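Local coordinates for protein tubulin-specific chaperone A (Saccharomyces cerevisiae, PDB 1QSD) that binds beta-tubulin as a post-chaperonin cofactor and takes part in an early step of the tubulin folding pathway, at residues K9-E20 against L65-L76. Numbering follows the deposited sequence.
Sequences KVKALKRLTKEE and LYEKIREFKEDL
Leu16 drives its CD1 methyl over one face of the Phe72 ring, 3.5 Å from the ring centroid, a CH-pi contact in which the two side chains cross at about a right angle. Its CD2 branch turns instead to Leu65 CD1, so the forked leucine fills a hole formed by Leu65, Lys68, Ile69 and Phe72. The small Ala12 lets the helix backbone come up to the ring's edge, its CB 4.0 Å from Phe72 CD2. Leu13, with CG anti to the backbone N (chi1 180°), swings both methyls across the interface: CD1 packs on Phe72 CB and CD2 meets Leu76 CD2 at 3.8 Å. Ile69 answers from the other helix, a knob among Leu13, Leu16, Thr17 and Glu20.

Polar pairs flank this apolar layer. Tyr66 OH donates to the anti lone pair of Glu20 OE2 at 3.0 Å, the carboxylate tilted 54° from the ring. At the far end Lys9 runs extended and bends only at chi4 (-60°), bringing NZ 2.8 Å from the syn side of Asp75 OD1. Asp47 of the second subunit also pairs with Lys9, and Lys50 of that subunit with Asp75, so charges alternate across the dimer interface. A methionine here would probably cost Asp75 one of its two cationic partners and Asp47 of that subunit its salt bridge to this lysine. A water bridges Lys9 O and Phe72 O.

Segments 9-20 and 65-76 run antiparallel, axes 9.4 Å apart at closest approach; such knobs-into-holes packing typifies an antiparallel helical bundle, here with helix 90-104 beside the pair and Lys9, Phe72 and Asp75 facing the second subunit.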
ATOM      1  N   LYS A   9       2.093  -7.410 -21.367  1.00 18.41           N
ATOM      2  CA  LYS A   9       2.756  -8.276 -20.386  1.00 16.95           C
ATOM      3  C   LYS A   9       3.971  -7.574 -19.760  1.00 15.88           C
ATOM      4  O   LYS A   9       4.110  -7.572 -18.550  1.00 16.99           O
ATOM      5  CB  LYS A   9       3.147  -9.618 -21.010  1.00 16.26           C
ATOM      6  CG  LYS A   9       1.933 -10.452 -21.412  1.00 12.19           C
ATOM      7  CD  LYS A   9       2.303 -11.815 -21.906  1.00 11.98           C
ATOM      8  CE  LYS A   9       1.055 -12.552 -22.387  1.00 11.32           C
ATOM      9  NZ  LYS A   9       0.015 -12.729 -21.325  1.00  8.00           N
ATOM     10  N   VAL A  10       4.791  -6.901 -20.562  1.00 15.01           N
ATOM     11  CA  VAL A  10       5.946  -6.191 -20.025  1.00 14.80           C
ATOM     12  C   VAL A  10       5.502  -5.139 -19.023  1.00 18.51           C
ATOM     13  O   VAL A  10       5.983  -5.120 -17.897  1.00 19.41           O
ATOM     14  CB  VAL A  10       6.761  -5.500 -21.115  1.00 11.84           C
ATOM     15  CG1 VAL A  10       7.872  -4.688 -20.497  1.00 13.02           C
ATOM     16  CG2 VAL A  10       7.345  -6.530 -22.074  1.00 13.48           C
ATOM     17  N   LYS A  11       4.564  -4.281 -19.420  1.00 20.74           N
ATOM     18  CA  LYS A  11       4.066  -3.223 -18.537  1.00 22.12           C
ATOM     19  C   LYS A  11       3.436  -3.758 -17.259  1.00 21.20           C
ATOM     20  O   LYS A  11       3.653  -3.207 -16.171  1.00 19.71           O
ATOM     21  CB  LYS A  11       3.087  -2.312 -19.280  1.00 25.94           C
ATOM     22  CG  LYS A  11       3.786  -1.359 -20.224  1.00 31.95           C
ATOM     23  CD  LYS A  11       2.816  -0.589 -21.100  1.00 38.53           C
ATOM     24  CE  LYS A  11       3.580   0.352 -22.034  1.00 42.07           C
ATOM     25  NZ  LYS A  11       2.687   1.047 -23.015  1.00 49.23           N
ATOM     26  N   ALA A  12       2.672  -4.836 -17.393  1.00 17.66           N
ATOM     27  CA  ALA A  12       2.033  -5.446 -16.243  1.00 18.62           C
ATOM     28  C   ALA A  12       3.111  -5.744 -15.193  1.00 19.67           C
ATOM     29  O   ALA A  12       2.965  -5.352 -14.030  1.00 19.69           O
ATOM     30  CB  ALA A  12       1.308  -6.726 -16.652  1.00 10.92           C
ATOM     31  N   LEU A  13       4.220  -6.347 -15.633  1.00 18.42           N
ATOM     32  CA  LEU A  13       5.315  -6.714 -14.749  1.00 18.42           C
ATOM     33  C   LEU A  13       6.080  -5.518 -14.197  1.00 22.29           C
ATOM     34  O   LEU A  13       6.373  -5.467 -12.994  1.00 20.59           O
ATOM     35  CB  LEU A  13       6.288  -7.661 -15.443  1.00 15.62           C
ATOM     36  CG  LEU A  13       7.506  -8.118 -14.596  1.00 17.77           C
ATOM     37  CD1 LEU A  13       7.077  -8.843 -13.278  1.00 16.59           C
ATOM     38  CD2 LEU A  13       8.401  -9.043 -15.432  1.00 16.97           C
ATOM     39  N   LYS A  14       6.427  -4.572 -15.072  1.00 25.13           N
ATOM     40  CA  LYS A  14       7.156  -3.371 -14.650  1.00 28.95           C
ATOM     41  C   LYS A  14       6.360  -2.568 -13.610  1.00 28.11           C
ATOM     42  O   LYS A  14       6.929  -1.989 -12.696  1.00 29.29           O
ATOM     43  CB  LYS A  14       7.522  -2.481 -15.854  1.00 29.79           C
ATOM     44  CG  LYS A  14       8.464  -3.156 -16.848  1.00 37.90           C
ATOM     45  CD  LYS A  14       9.259  -2.161 -17.726  1.00 43.63           C
ATOM     46  CE  LYS A  14      10.435  -2.887 -18.430  1.00 49.59           C
ATOM     47  NZ  LYS A  14      11.441  -2.035 -19.160  1.00 50.48           N
ATOM     48  N   ARG A  15       5.046  -2.555 -13.726  1.00 28.22           N
ATOM     49  CA  ARG A  15       4.263  -1.809 -12.768  1.00 29.09           C
ATOM     50  C   ARG A  15       4.181  -2.518 -11.434  1.00 26.27           C
ATOM     51  O   ARG A  15       4.168  -1.887 -10.369  1.00 24.66           O
ATOM     52  CB  ARG A  15       2.918  -1.429 -13.368  1.00 34.66           C
ATOM     53  CG  ARG A  15       3.130  -0.554 -14.641  1.00 45.76           C
ATOM     54  CD  ARG A  15       4.310   0.442 -14.459  1.00 52.22           C
ATOM     55  NE  ARG A  15       4.709   1.211 -15.647  1.00 56.39           N
ATOM     56  CZ  ARG A  15       5.036   0.696 -16.837  1.00 58.62           C
ATOM     57  NH1 ARG A  15       5.000  -0.614 -17.052  1.00 59.19           N
ATOM     58  NH2 ARG A  15       5.487   1.499 -17.802  1.00 58.72           N
ATOM     59  N   LEU A  16       4.266  -3.835 -11.471  1.00 24.27           N
ATOM     60  CA  LEU A  16       4.248  -4.587 -10.224  1.00 26.01           C
ATOM     61  C   LEU A  16       5.564  -4.361  -9.466  1.00 25.41           C
ATOM     62  O   LEU A  16       5.566  -4.146  -8.256  1.00 24.52           O
ATOM     63  CB  LEU A  16       4.031  -6.086 -10.474  1.00 24.45           C
ATOM     64  CG  LEU A  16       2.601  -6.598 -10.373  1.00 24.75           C
ATOM     65  CD1 LEU A  16       2.598  -8.117 -10.332  1.00 24.67           C
ATOM     66  CD2 LEU A  16       1.990  -6.063  -9.100  1.00 27.94           C
ATOM     67  N   THR A  17       6.684  -4.378 -10.179  1.00 25.52           N
ATOM     68  CA  THR A  17       7.963  -4.175  -9.514  1.00 26.53           C
ATOM     69  C   THR A  17       8.107  -2.744  -9.010  1.00 27.50           C
ATOM     70  O   THR A  17       8.770  -2.514  -8.008  1.00 30.40           O
ATOM     71  CB  THR A  17       9.187  -4.605 -10.378  1.00 27.13           C
ATOM     72  OG1 THR A  17       9.375  -3.687 -11.463  1.00 31.30           O
ATOM     73  CG2 THR A  17       8.997  -6.041 -10.899  1.00 22.70           C
ATOM     74  N   LYS A  18       7.478  -1.782  -9.675  1.00 29.24           N
ATOM     75  CA  LYS A  18       7.527  -0.400  -9.209  1.00 30.97           C
ATOM     76  C   LYS A  18       6.618  -0.240  -7.962  1.00 32.29           C
ATOM     77  O   LYS A  18       6.918   0.553  -7.062  1.00 31.49           O
ATOM     78  CB  LYS A  18       7.091   0.555 -10.313  1.00 37.17           C
ATOM     79  CG  LYS A  18       7.460   2.001 -10.044  1.00 44.16           C
ATOM     80  CD  LYS A  18       6.787   2.970 -11.022  1.00 49.62           C
ATOM     81  CE  LYS A  18       7.136   4.412 -10.674  1.00 51.34           C
ATOM     82  NZ  LYS A  18       6.278   5.383 -11.391  1.00 53.98           N
ATOM     83  N   GLU A  19       5.509  -0.981  -7.910  1.00 32.72           N
ATOM     84  CA  GLU A  19       4.600  -0.945  -6.753  1.00 33.39           C
ATOM     85  C   GLU A  19       5.316  -1.487  -5.494  1.00 34.66           C
ATOM     86  O   GLU A  19       5.230  -0.899  -4.412  1.00 34.62           O
ATOM     87  CB  GLU A  19       3.342  -1.768  -7.047  1.00 34.40           C
ATOM     88  CG  GLU A  19       2.479  -2.056  -5.830  1.00 40.63           C
ATOM     89  CD  GLU A  19       1.130  -2.707  -6.163  1.00 43.01           C
ATOM     90  OE1 GLU A  19       0.391  -3.053  -5.210  1.00 44.50           O
ATOM     91  OE2 GLU A  19       0.800  -2.857  -7.363  1.00 45.52           O
ATOM     92  N   GLU A  20       6.041  -2.593  -5.647  1.00 33.82           N
ATOM     93  CA  GLU A  20       6.799  -3.208  -4.557  1.00 33.24           C
ATOM     94  C   GLU A  20       7.759  -2.191  -3.950  1.00 32.94           C
ATOM     95  O   GLU A  20       7.954  -2.158  -2.735  1.00 32.45           O
ATOM     96  CB  GLU A  20       7.598  -4.400  -5.095  1.00 33.83           C
ATOM     97  CG  GLU A  20       8.310  -5.235  -4.049  1.00 34.29           C
ATOM     98  CD  GLU A  20       9.755  -4.809  -3.797  1.00 36.95           C
ATOM     99  OE1 GLU A  20      10.283  -3.911  -4.487  1.00 33.68           O
ATOM    100  OE2 GLU A  20      10.380  -5.400  -2.896  1.00 40.40           O
ATOM    101  N   LEU A  65       2.274  -9.859  -2.804  1.00 29.51           N
ATOM    102  CA  LEU A  65       2.823  -9.008  -3.852  1.00 27.40           C
ATOM    103  C   LEU A  65       3.980  -9.712  -4.562  1.00 28.43           C
ATOM    104  O   LEU A  65       4.125  -9.585  -5.789  1.00 26.82           O
ATOM    105  CB  LEU A  65       3.284  -7.680  -3.262  1.00 26.66           C
ATOM    106  CG  LEU A  65       3.790  -6.626  -4.232  1.00 24.22           C
ATOM    107  CD1 LEU A  65       2.779  -6.401  -5.359  1.00 29.73           C
ATOM    108  CD2 LEU A  65       4.032  -5.369  -3.481  1.00 25.08           C
ATOM    109  N   TYR A  66       4.788 -10.468  -3.806  1.00 27.14           N
ATOM    110  CA  TYR A  66       5.899 -11.214  -4.400  1.00 26.17           C
ATOM    111  C   TYR A  66       5.379 -12.383  -5.202  1.00 24.79           C
ATOM    112  O   TYR A  66       5.954 -12.707  -6.234  1.00 22.90           O
ATOM    113  CB  TYR A  66       6.874 -11.715  -3.357  1.00 27.29           C
ATOM    114  CG  TYR A  66       7.646 -10.604  -2.708  1.00 30.99           C
ATOM    115  CD1 TYR A  66       8.442  -9.734  -3.467  1.00 31.73           C
ATOM    116  CD2 TYR A  66       7.584 -10.410  -1.333  1.00 32.37           C
ATOM    117  CE1 TYR A  66       9.159  -8.697  -2.863  1.00 30.53           C
ATOM    118  CE2 TYR A  66       8.297  -9.377  -0.721  1.00 34.00           C
ATOM    119  CZ  TYR A  66       9.080  -8.528  -1.484  1.00 33.23           C
ATOM    120  OH  TYR A  66       9.793  -7.550  -0.818  1.00 36.01           O
ATOM    121  N   GLU A  67       4.288 -12.996  -4.731  1.00 22.88           N
ATOM    122  CA  GLU A  67       3.657 -14.107  -5.428  1.00 25.11           C
ATOM    123  C   GLU A  67       3.240 -13.639  -6.836  1.00 22.27           C
ATOM    124  O   GLU A  67       3.539 -14.297  -7.821  1.00 19.92           O
ATOM    125  CB  GLU A  67       2.429 -14.604  -4.642  1.00 31.80           C
ATOM    126  CG  GLU A  67       2.771 -15.408  -3.374  1.00 42.76           C
ATOM    127  CD  GLU A  67       1.581 -15.592  -2.411  1.00 50.13           C
ATOM    128  OE1 GLU A  67       1.728 -15.317  -1.186  1.00 51.28           O
ATOM    129  OE2 GLU A  67       0.496 -16.016  -2.879  1.00 55.37           O
ATOM    130  N   LYS A  68       2.615 -12.466  -6.921  1.00 19.96           N
ATOM    131  CA  LYS A  68       2.165 -11.911  -8.199  1.00 19.91           C
ATOM    132  C   LYS A  68       3.284 -11.478  -9.105  1.00 16.45           C
ATOM    133  O   LYS A  68       3.156 -11.547 -10.316  1.00 18.47           O
ATOM    134  CB  LYS A  68       1.146 -10.794  -7.997  1.00 24.04           C
ATOM    135  CG  LYS A  68      -0.182 -11.344  -7.543  1.00 28.32           C
ATOM    136  CD  LYS A  68      -1.228 -10.300  -7.465  1.00 36.65           C
ATOM    137  CE  LYS A  68      -2.505 -10.886  -6.902  1.00 42.16           C
ATOM    138  NZ  LYS A  68      -3.522  -9.808  -6.696  1.00 47.30           N
ATOM    139  N   ILE A  69       4.382 -11.024  -8.535  1.00 14.03           N
ATOM    140  CA  ILE A  69       5.532 -10.662  -9.347  1.00 14.96           C
ATOM    141  C   ILE A  69       6.080 -11.948 -10.004  1.00 16.23           C
ATOM    142  O   ILE A  69       6.392 -11.963 -11.202  1.00 15.03           O
ATOM    143  CB  ILE A  69       6.613  -9.946  -8.500  1.00 17.07           C
ATOM    144  CG1 ILE A  69       6.136  -8.531  -8.175  1.00 19.65           C
ATOM    145  CG2 ILE A  69       7.942  -9.872  -9.241  1.00 16.24           C
ATOM    146  CD1 ILE A  69       7.148  -7.696  -7.421  1.00 22.89           C
ATOM    147  N   ARG A  70       6.108 -13.048  -9.254  1.00 16.01           N
ATOM    148  CA  ARG A  70       6.585 -14.300  -9.810  1.00 18.15           C
ATOM    149  C   ARG A  70       5.650 -14.774 -10.930  1.00 20.59           C
ATOM    150  O   ARG A  70       6.120 -15.106 -12.014  1.00 23.06           O
ATOM    151  CB  ARG A  70       6.687 -15.357  -8.719  1.00 23.24           C
ATOM    152  CG  ARG A  70       7.209 -16.674  -9.217  1.00 25.98           C
ATOM    153  CD  ARG A  70       6.858 -17.760  -8.248  1.00 34.43           C
ATOM    154  NE  ARG A  70       7.836 -18.833  -8.342  1.00 43.16           N
ATOM    155  CZ  ARG A  70       8.935 -18.906  -7.595  1.00 45.44           C
ATOM    156  NH1 ARG A  70       9.189 -17.963  -6.690  1.00 45.53           N
ATOM    157  NH2 ARG A  70       9.770 -19.931  -7.745  1.00 45.56           N
ATOM    158  N   GLU A  71       4.336 -14.802 -10.681  1.00 20.01           N
ATOM    159  CA  GLU A  71       3.349 -15.211 -11.698  1.00 21.74           C
ATOM    160  C   GLU A  71       3.477 -14.357 -12.955  1.00 18.85           C
ATOM    161  O   GLU A  71       3.496 -14.874 -14.066  1.00 20.59           O
ATOM    162  CB  GLU A  71       1.908 -15.032 -11.189  1.00 24.26           C
ATOM    163  CG  GLU A  71       1.532 -15.866  -9.996  1.00 27.25           C
ATOM    164  CD  GLU A  71       0.162 -15.514  -9.439  1.00 29.51           C
ATOM    165  OE1 GLU A  71      -0.144 -15.997  -8.333  1.00 27.81           O
ATOM    166  OE2 GLU A  71      -0.595 -14.753 -10.088  1.00 33.27           O
ATOM    167  N   PHE A  72       3.538 -13.045 -12.778  1.00 15.63           N
ATOM    168  CA  PHE A  72       3.654 -12.161 -13.917  1.00 16.64           C
ATOM    169  C   PHE A  72       4.968 -12.404 -14.641  1.00 19.06           C
ATOM    170  O   PHE A  72       5.032 -12.333 -15.885  1.00 22.22           O
ATOM    171  CB  PHE A  72       3.522 -10.708 -13.487  1.00 16.51           C
ATOM    172  CG  PHE A  72       2.111 -10.303 -13.141  1.00 17.73           C
ATOM    173  CD1 PHE A  72       1.224 -11.215 -12.567  1.00 17.29           C
ATOM    174  CD2 PHE A  72       1.682  -8.993 -13.351  1.00 18.01           C
ATOM    175  CE1 PHE A  72      -0.067 -10.829 -12.202  1.00 17.66           C
ATOM    176  CE2 PHE A  72       0.403  -8.593 -12.994  1.00 17.61           C
ATOM    177  CZ  PHE A  72      -0.478  -9.516 -12.413  1.00 19.20           C
ATOM    178  N   LYS A  73       6.007 -12.730 -13.873  1.00 18.59           N
ATOM    179  CA  LYS A  73       7.328 -13.016 -14.440  1.00 17.60           C
ATOM    180  C   LYS A  73       7.263 -14.282 -15.283  1.00 15.59           C
ATOM    181  O   LYS A  73       7.711 -14.305 -16.428  1.00 15.41           O
ATOM    182  CB  LYS A  73       8.379 -13.221 -13.335  1.00 17.70           C
ATOM    183  CG  LYS A  73       9.793 -13.320 -13.880  1.00 17.22           C
ATOM    184  CD  LYS A  73      10.775 -13.684 -12.802  1.00 19.26           C
ATOM    185  CE  LYS A  73      11.049 -15.165 -12.820  1.00 23.71           C
ATOM    186  NZ  LYS A  73       9.888 -15.910 -12.321  1.00 28.31           N
ATOM    187  N   GLU A  74       6.648 -15.313 -14.725  1.00 12.54           N
ATOM    188  CA  GLU A  74       6.541 -16.582 -15.407  1.00 15.64           C
ATOM    189  C   GLU A  74       5.682 -16.520 -16.660  1.00 16.35           C
ATOM    190  O   GLU A  74       5.925 -17.237 -17.635  1.00 17.05           O
ATOM    191  CB  GLU A  74       6.031 -17.648 -14.448  1.00 16.96           C
ATOM    192  CG  GLU A  74       6.994 -17.881 -13.298  1.00 26.85           C
ATOM    193  CD  GLU A  74       6.660 -19.092 -12.448  1.00 28.83           C
ATOM    194  OE1 GLU A  74       7.608 -19.699 -11.906  1.00 29.06           O
ATOM    195  OE2 GLU A  74       5.460 -19.438 -12.320  1.00 30.82           O
ATOM    196  N   ASP A  75       4.676 -15.658 -16.623  1.00 17.03           N
ATOM    197  CA  ASP A  75       3.795 -15.477 -17.754  1.00 17.89           C
ATOM    198  C   ASP A  75       4.585 -14.839 -18.890  1.00 15.12           C
ATOM    199  O   ASP A  75       4.496 -15.288 -20.032  1.00 16.42           O
ATOM    200  CB  ASP A  75       2.620 -14.581 -17.370  1.00 18.97           C
ATOM    201  CG  ASP A  75       1.581 -14.470 -18.481  1.00 18.28           C
ATOM    202  OD1 ASP A  75       1.186 -13.332 -18.807  1.00 18.20           O
ATOM    203  OD2 ASP A  75       1.175 -15.523 -19.037  1.00 14.84           O
ATOM    204  N   LEU A  76       5.383 -13.829 -18.560  1.00 11.68           N
ATOM    205  CA  LEU A  76       6.191 -13.146 -19.558  1.00 14.73           C
ATOM    206  C   LEU A  76       7.273 -14.080 -20.119  1.00 17.10           C
ATOM    207  O   LEU A  76       7.501 -14.116 -21.328  1.00 19.49           O
ATOM    208  CB  LEU A  76       6.780 -11.852 -18.968  1.00 11.52           C
ATOM    209  CG  LEU A  76       7.617 -10.904 -19.841  1.00 12.43           C
ATOM    210  CD1 LEU A  76       6.938 -10.661 -21.180  1.00 14.02           C
ATOM    211  CD2 LEU A  76       7.877  -9.585 -19.106  1.00  8.00           C
TER
HETATM  212  O   HOH W   1       3.510 -10.033 -17.038  1.00 18.69           O
HETATM  213  O   HOH W   2      -0.779 -15.210 -21.808  1.00 32.72           O